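Local coordinates for molybdopterin molybdotransferase (Pyrococcus horikoshii, PDB 1UZ5), which probably inserts molybdenum from molybdate into adenylyl-molybdopterin, releasing AMP, in magnesium-dependent molybdenum cofactor synthesis, at residues A[79-93]-A[97-111]. Residues are numbered along the deposited sequence; the frame is centred on the assembly and turned at random.
Sequences VIGSVHAGEEPKFKL and EAAYISTGAMLPGNA. With SO4 (sulfate ion), chain B.
With chi1 at 67°, Phe91 holds CG between its own backbone N and carbonyl carbon, and the ring comes to lie alongside Pro108; Pro108 CB sits over one ring face, 4.3 Å from the centroid, as a CH-pi contact, and Ala99 CB fits against the ring edge. On Leu93, CG is turned opposite the carbonyl carbon (chi1 -57°), and the two methyls part: CD1 reaches Ala111 CB at 3.6 Å, while CD2 drops onto the backbone of Ala98. Val83 extends the same apolar layer, with CG1 against Ala105 CB and CG2 near Pro108 CD. Strands 79-83 and 97-101 run parallel, joined by bonds such as Val83 N to Tyr100 O (2.9 Å). Farther along, Leu93 N donates to Gly109 O, and Asn110 ND2 gives a 2.9 Å bond to Leu93 O, which lies near the Asn110 amide plane and also takes a bond from Arg62. At the other end, Ala85 N and Ser102 OG both donate to sulfate O4, each at 2.7 Å. Water 1 bridges the loops, donating to His84 O and Glu87 O and accepting from Met106 N. Strand 58-61 flanks 97-101 on its far side and packs against Pro108 and Ala111. Two parallel strands, linked by a long loop folded over one face of their mixed sheet, belong to the all-beta part of the MoeA N-terminal region, far from the chain's centre.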
# COMPACT_ATOMS: atom_id res chain seq x y z
N VAL A 79 8.36 -52.22 10.84
CA VAL A 79 7.57 -51.01 11.13
C VAL A 79 7.33 -50.97 12.63
O VAL A 79 6.56 -51.76 13.17
CB VAL A 79 6.23 -51.04 10.38
CG1 VAL A 79 5.43 -49.76 10.66
CG2 VAL A 79 6.50 -51.18 8.90
N ILE A 80 8.00 -50.05 13.31
CA ILE A 80 7.89 -49.98 14.77
C ILE A 80 6.95 -48.91 15.33
O ILE A 80 6.76 -48.83 16.55
CB ILE A 80 9.26 -49.75 15.39
CG1 ILE A 80 9.74 -48.33 15.08
CG2 ILE A 80 10.27 -50.76 14.83
CD1 ILE A 80 10.88 -47.88 15.95
N GLY A 81 6.37 -48.09 14.47
CA GLY A 81 5.47 -47.06 14.96
C GLY A 81 4.88 -46.24 13.83
O GLY A 81 4.98 -46.62 12.66
N SER A 82 4.26 -45.12 14.18
CA SER A 82 3.65 -44.27 13.16
C SER A 82 3.60 -42.82 13.60
O SER A 82 3.71 -42.51 14.78
CB SER A 82 2.22 -44.74 12.86
OG SER A 82 1.39 -44.56 14.01
N VAL A 83 3.45 -41.92 12.63
CA VAL A 83 3.36 -40.50 12.93
C VAL A 83 2.25 -39.90 12.10
O VAL A 83 2.23 -40.05 10.87
CB VAL A 83 4.67 -39.73 12.62
CG1 VAL A 83 4.54 -38.28 13.12
CG2 VAL A 83 5.87 -40.42 13.27
N HIS A 84 1.31 -39.25 12.77
CA HIS A 84 0.20 -38.62 12.07
C HIS A 84 0.19 -37.11 12.30
O HIS A 84 0.91 -36.59 13.15
CB HIS A 84 -1.13 -39.23 12.51
CG HIS A 84 -1.36 -40.61 11.97
ND1 HIS A 84 -0.76 -41.73 12.51
CD2 HIS A 84 -2.08 -41.04 10.91
CE1 HIS A 84 -1.10 -42.79 11.80
NE2 HIS A 84 -1.90 -42.40 10.83
N ALA A 85 -0.63 -36.43 11.51
CA ALA A 85 -0.74 -34.97 11.57
C ALA A 85 -0.80 -34.40 12.97
O ALA A 85 -1.58 -34.85 13.81
CB ALA A 85 -1.97 -34.52 10.79
N GLY A 86 0.04 -33.40 13.22
CA GLY A 86 0.06 -32.72 14.50
C GLY A 86 0.84 -33.35 15.64
O GLY A 86 1.01 -32.73 16.69
N GLU A 87 1.33 -34.57 15.44
CA GLU A 87 2.07 -35.25 16.49
C GLU A 87 3.56 -34.93 16.51
O GLU A 87 4.17 -34.71 15.46
CB GLU A 87 1.93 -36.77 16.36
CG GLU A 87 0.52 -37.27 16.07
CD GLU A 87 0.42 -38.79 16.07
OE1 GLU A 87 1.35 -39.44 15.55
OE2 GLU A 87 -0.58 -39.33 16.58
N GLU A 88 4.13 -34.91 17.70
CA GLU A 88 5.56 -34.72 17.85
C GLU A 88 6.05 -36.15 18.08
O GLU A 88 5.75 -36.76 19.11
CB GLU A 88 5.90 -33.86 19.07
CG GLU A 88 7.36 -34.03 19.49
CD GLU A 88 7.81 -33.04 20.56
OE1 GLU A 88 6.98 -32.66 21.41
OE2 GLU A 88 8.99 -32.66 20.55
N PRO A 89 6.80 -36.72 17.13
CA PRO A 89 7.30 -38.09 17.31
C PRO A 89 8.05 -38.25 18.62
O PRO A 89 8.94 -37.46 18.93
CB PRO A 89 8.22 -38.29 16.10
CG PRO A 89 7.61 -37.41 15.06
CD PRO A 89 7.24 -36.16 15.84
N LYS A 90 7.70 -39.26 19.41
CA LYS A 90 8.41 -39.47 20.66
C LYS A 90 9.32 -40.70 20.60
O LYS A 90 9.67 -41.28 21.63
CB LYS A 90 7.43 -39.61 21.82
CG LYS A 90 6.59 -38.35 22.04
CD LYS A 90 7.48 -37.11 22.24
CE LYS A 90 6.65 -35.95 22.78
NZ LYS A 90 5.34 -35.85 22.06
N PHE A 91 9.71 -41.09 19.40
CA PHE A 91 10.60 -42.24 19.24
C PHE A 91 11.51 -42.02 18.04
O PHE A 91 11.27 -41.13 17.23
CB PHE A 91 9.77 -43.53 19.06
CG PHE A 91 9.00 -43.57 17.79
CD1 PHE A 91 9.53 -44.20 16.66
CD2 PHE A 91 7.75 -42.97 17.69
CE1 PHE A 91 8.82 -44.22 15.46
CE2 PHE A 91 7.03 -42.99 16.50
CZ PHE A 91 7.56 -43.61 15.38
N LYS A 92 12.57 -42.81 17.93
CA LYS A 92 13.51 -42.69 16.83
C LYS A 92 13.68 -44.04 16.14
O LYS A 92 13.37 -45.08 16.72
CB LYS A 92 14.86 -42.20 17.35
CG LYS A 92 15.51 -43.14 18.35
CD LYS A 92 16.80 -42.54 18.90
CE LYS A 92 17.50 -43.49 19.85
NZ LYS A 92 18.76 -42.90 20.38
N LEU A 93 14.17 -44.03 14.91
CA LEU A 93 14.36 -45.26 14.16
C LEU A 93 15.77 -45.82 14.32
O LEU A 93 16.75 -45.08 14.22
CB LEU A 93 14.11 -45.01 12.67
CG LEU A 93 12.76 -44.45 12.22
CD1 LEU A 93 12.80 -44.23 10.71
CD2 LEU A 93 11.64 -45.40 12.60
N GLU A 97 14.74 -50.24 10.86
CA GLU A 97 13.42 -49.88 11.38
C GLU A 97 12.76 -48.75 10.59
O GLU A 97 13.44 -47.87 10.08
CB GLU A 97 13.53 -49.49 12.86
CG GLU A 97 13.80 -50.68 13.77
CD GLU A 97 14.07 -50.27 15.20
OE1 GLU A 97 14.05 -51.16 16.09
OE2 GLU A 97 14.31 -49.07 15.45
N ALA A 98 11.44 -48.81 10.48
CA ALA A 98 10.67 -47.82 9.74
C ALA A 98 9.40 -47.42 10.51
O ALA A 98 9.03 -48.05 11.50
CB ALA A 98 10.29 -48.37 8.38
N ALA A 99 8.72 -46.38 10.03
CA ALA A 99 7.49 -45.93 10.66
C ALA A 99 6.50 -45.48 9.60
O ALA A 99 6.88 -44.84 8.62
CB ALA A 99 7.77 -44.78 11.61
N TYR A 100 5.24 -45.84 9.78
CA TYR A 100 4.24 -45.37 8.84
C TYR A 100 4.13 -43.87 9.12
O TYR A 100 4.23 -43.44 10.27
CB TYR A 100 2.88 -46.02 9.08
CG TYR A 100 1.84 -45.41 8.17
CD1 TYR A 100 1.84 -45.68 6.81
CD2 TYR A 100 0.93 -44.47 8.66
CE1 TYR A 100 0.97 -45.03 5.94
CE2 TYR A 100 0.05 -43.81 7.79
CZ TYR A 100 0.08 -44.09 6.44
OH TYR A 100 -0.75 -43.42 5.58
N ILE A 101 3.92 -43.08 8.08
CA ILE A 101 3.79 -41.65 8.28
C ILE A 101 2.84 -41.09 7.22
O ILE A 101 2.86 -41.54 6.08
CB ILE A 101 5.16 -40.94 8.17
CG1 ILE A 101 5.03 -39.46 8.53
CG2 ILE A 101 5.73 -41.09 6.76
CD1 ILE A 101 6.36 -38.78 8.77
N SER A 102 1.99 -40.14 7.61
CA SER A 102 1.06 -39.56 6.65
C SER A 102 1.59 -38.23 6.15
O SER A 102 2.44 -37.59 6.78
CB SER A 102 -0.33 -39.39 7.29
OG SER A 102 -0.27 -38.60 8.45
N THR A 103 1.09 -37.81 4.99
CA THR A 103 1.52 -36.55 4.39
C THR A 103 1.42 -35.41 5.40
O THR A 103 0.44 -35.32 6.13
CB THR A 103 0.66 -36.21 3.17
OG1 THR A 103 0.71 -37.29 2.23
CG2 THR A 103 1.17 -34.94 2.50
N GLY A 104 2.44 -34.56 5.43
CA GLY A 104 2.45 -33.42 6.32
C GLY A 104 2.97 -33.67 7.73
O GLY A 104 3.33 -32.73 8.44
N ALA A 105 3.02 -34.94 8.12
CA ALA A 105 3.48 -35.30 9.46
C ALA A 105 5.00 -35.17 9.63
O ALA A 105 5.76 -35.22 8.66
CB ALA A 105 3.02 -36.72 9.78
N MET A 106 5.43 -35.02 10.88
CA MET A 106 6.84 -34.86 11.21
C MET A 106 7.61 -36.19 11.23
O MET A 106 7.16 -37.16 11.83
CB MET A 106 6.97 -34.20 12.58
CG MET A 106 8.39 -33.90 13.01
SD MET A 106 8.40 -32.91 14.51
CE MET A 106 10.10 -33.19 15.13
N LEU A 107 8.77 -36.23 10.59
CA LEU A 107 9.55 -37.47 10.58
C LEU A 107 10.09 -37.79 11.96
O LEU A 107 10.52 -36.91 12.70
CB LEU A 107 10.73 -37.38 9.61
CG LEU A 107 10.47 -37.69 8.13
CD1 LEU A 107 9.42 -36.75 7.55
CD2 LEU A 107 11.78 -37.56 7.37
N PRO A 108 10.09 -39.08 12.32
CA PRO A 108 10.60 -39.48 13.64
C PRO A 108 12.13 -39.35 13.63
O PRO A 108 12.73 -39.16 12.57
CB PRO A 108 10.12 -40.92 13.77
CG PRO A 108 10.15 -41.41 12.35
CD PRO A 108 9.60 -40.24 11.55
N GLY A 109 12.75 -39.45 14.80
CA GLY A 109 14.19 -39.33 14.89
C GLY A 109 14.95 -40.26 13.95
O GLY A 109 14.53 -41.40 13.73
N ASN A 110 16.06 -39.77 13.41
CA ASN A 110 16.93 -40.51 12.48
C ASN A 110 16.37 -40.76 11.09
O ASN A 110 17.10 -41.18 10.20
CB ASN A 110 17.36 -41.86 13.08
CG ASN A 110 18.16 -41.71 14.35
OD1 ASN A 110 18.88 -40.73 14.52
ND2 ASN A 110 18.03 -42.67 15.26
N ALA A 111 15.08 -40.51 10.87
CA ALA A 111 14.53 -40.72 9.54
C ALA A 111 14.95 -39.57 8.63
O ALA A 111 15.03 -38.43 9.08
CB ALA A 111 13.00 -40.81 9.59
S SO4 B . -3.75 -37.88 9.43
O1 SO4 B . -3.67 -39.10 8.36
O2 SO4 B . -4.26 -36.75 8.68
O3 SO4 B . -4.53 -38.22 10.43
O4 SO4 B . -2.38 -37.64 9.77
O HOH W 1 3.32 -34.89 12.98
O HOH W 2 14.56 -47.31 17.51
O HOH W 3 20.34 -42.84 17.70